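Side-chain contact in cyclopropane mycolic acid synthase MmaA2 (Mycobacterium tuberculosis, PDB 1TPY), which converts a double bond of mycolic acids to a cis cyclopropane ring, using a methylene group from S-adenosyl-L-methionine: residues 48-53 with 79-84. Numbering follows the deposited sequence.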
# COMPACT_ATOMS: atom_id res chain seq x y z
N ALA A 48 -4.60 -14.98 -0.57
CA ALA A 48 -3.24 -14.45 -0.68
C ALA A 48 -3.14 -13.05 -0.08
O ALA A 48 -2.11 -12.67 0.45
CB ALA A 48 -2.79 -14.43 -2.14
N GLN A 49 -4.22 -12.28 -0.17
CA GLN A 49 -4.22 -10.94 0.39
C GLN A 49 -4.21 -11.04 1.91
O GLN A 49 -3.50 -10.30 2.59
CB GLN A 49 -5.43 -10.14 -0.09
CG GLN A 49 -5.34 -9.75 -1.56
CD GLN A 49 -4.21 -8.76 -1.85
OE1 GLN A 49 -3.28 -8.61 -1.05
NE2 GLN A 49 -4.28 -8.11 -3.00
N ILE A 50 -5.01 -11.96 2.45
CA ILE A 50 -5.06 -12.17 3.89
C ILE A 50 -3.69 -12.65 4.34
O ILE A 50 -3.21 -12.28 5.42
CB ILE A 50 -6.11 -13.24 4.26
CG1 ILE A 50 -7.51 -12.75 3.91
CG2 ILE A 50 -6.00 -13.58 5.74
CD1 ILE A 50 -7.92 -11.50 4.66
N ALA A 51 -3.05 -13.48 3.52
CA ALA A 51 -1.72 -13.98 3.85
C ALA A 51 -0.73 -12.82 3.94
O ALA A 51 0.07 -12.74 4.88
CB ALA A 51 -1.26 -14.98 2.79
N LYS A 52 -0.79 -11.91 2.96
CA LYS A 52 0.11 -10.75 2.98
C LYS A 52 -0.14 -9.91 4.23
O LYS A 52 0.79 -9.42 4.85
CB LYS A 52 -0.10 -9.91 1.71
CG LYS A 52 0.61 -8.56 1.71
CD LYS A 52 -0.22 -7.47 2.40
CE LYS A 52 -1.57 -7.27 1.69
NZ LYS A 52 -1.43 -6.90 0.25
N ILE A 53 -1.41 -9.77 4.60
CA ILE A 53 -1.79 -9.00 5.79
C ILE A 53 -1.12 -9.61 7.02
O ILE A 53 -0.38 -8.93 7.74
CB ILE A 53 -3.32 -9.01 6.00
CG1 ILE A 53 -4.03 -8.40 4.79
CG2 ILE A 53 -3.68 -8.28 7.29
CD1 ILE A 53 -3.59 -7.01 4.47
N MET A 79 -6.66 -3.40 9.17
CA MET A 79 -7.03 -3.08 10.55
C MET A 79 -8.04 -4.06 11.10
O MET A 79 -7.88 -4.56 12.21
CB MET A 79 -7.58 -1.65 10.65
CG MET A 79 -6.53 -0.58 10.45
SD MET A 79 -7.17 1.07 10.73
CE MET A 79 -8.33 1.21 9.32
N ARG A 80 -9.09 -4.33 10.33
CA ARG A 80 -10.11 -5.27 10.79
C ARG A 80 -9.49 -6.62 11.10
O ARG A 80 -9.87 -7.28 12.06
CB ARG A 80 -11.21 -5.42 9.74
CG ARG A 80 -12.05 -4.15 9.54
CD ARG A 80 -13.34 -4.47 8.79
NE ARG A 80 -13.11 -5.01 7.45
CZ ARG A 80 -12.84 -4.27 6.37
NH1 ARG A 80 -12.78 -2.95 6.46
NH2 ARG A 80 -12.62 -4.87 5.21
N ARG A 81 -8.52 -7.04 10.28
CA ARG A 81 -7.85 -8.32 10.49
C ARG A 81 -6.95 -8.27 11.73
O ARG A 81 -6.81 -9.25 12.45
CB ARG A 81 -6.99 -8.68 9.27
CG ARG A 81 -6.16 -9.96 9.42
CD ARG A 81 -7.03 -11.22 9.45
NE ARG A 81 -6.22 -12.44 9.38
CZ ARG A 81 -6.70 -13.67 9.48
NH1 ARG A 81 -8.00 -13.88 9.65
NH2 ARG A 81 -5.87 -14.71 9.40
N ALA A 82 -6.36 -7.10 11.97
CA ALA A 82 -5.48 -6.94 13.12
C ALA A 82 -6.28 -7.08 14.42
O ALA A 82 -5.79 -7.62 15.41
CB ALA A 82 -4.80 -5.57 13.06
N ILE A 83 -7.52 -6.59 14.41
CA ILE A 83 -8.39 -6.67 15.57
C ILE A 83 -8.72 -8.11 15.92
O ILE A 83 -8.59 -8.53 17.07
CB ILE A 83 -9.72 -5.94 15.32
CG1 ILE A 83 -9.46 -4.45 15.12
CG2 ILE A 83 -10.68 -6.20 16.48
CD1 ILE A 83 -10.71 -3.66 14.83
N ALA A 84 -9.18 -8.85 14.91
CA ALA A 84 -9.57 -10.24 15.08
C ALA A 84 -8.41 -11.18 15.39
O ALA A 84 -8.49 -12.02 16.29
CB ALA A 84 -10.29 -10.72 13.83
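The guanidinium of Arg81 has the CG2 methyl of Ile50 over one face. This methyl sits 3.6 Å above the plane, offset toward the rim between NE and NH2, away from NH1. Ile50 CG2 is 3.8 Å from Arg81 CZ and equally close to NE and NH2. The two side chains cross at about a right angle, and the short CG2 branch of Ile50 does the touching. NH2 of Arg81 forms a salt bridge with OD2 of Asp54, one turn along from Ile50 on the same helix. Together, the charged partner and the methyl hold the arginine head against helix 45-57.

The aliphatic part of Arg81 meets Ile53. Arg81 CG is 3.7 Å from Ile53 CG2, and Arg81 CB is 3.9 Å from the same methyl. Arg81 CG lies anti to the backbone N (chi1 176°), and the chain bends at chi2 (69°). This bend carries the head along helix 45-57 from Ile53 toward Ile50. Both isoleucines turn CG2 anti to their backbone N and use this branch for the contact. No hydrogen bond joins residues 48-53 to 79-84. The CA atoms of Ile53 and Arg81, the nearest pair, are 7.7 Å apart. The Ile53 methyl and the first carbons of Arg81 bridge that space, and the rest of the arginine runs along helix 45-57.

Ile53 is buried, and its side chain lies about 6 Å from the bound S-adenosyl-L-homocysteine. On another side of the helix, Lys52 NZ donates to Gln49 OE1 (2.8 Å) and also bonds to Ser34, an S-adenosyl-L-methionine-binding residue. The contact joins helix 45-57 to helix 77-86, which follows strand 67-71 and the cofactor-binding Gly72-Gly74 loop. This strand-loop-helix unit is characteristic of the Rossmann-like fold of S-adenosylmethionine-dependent methyltransferases.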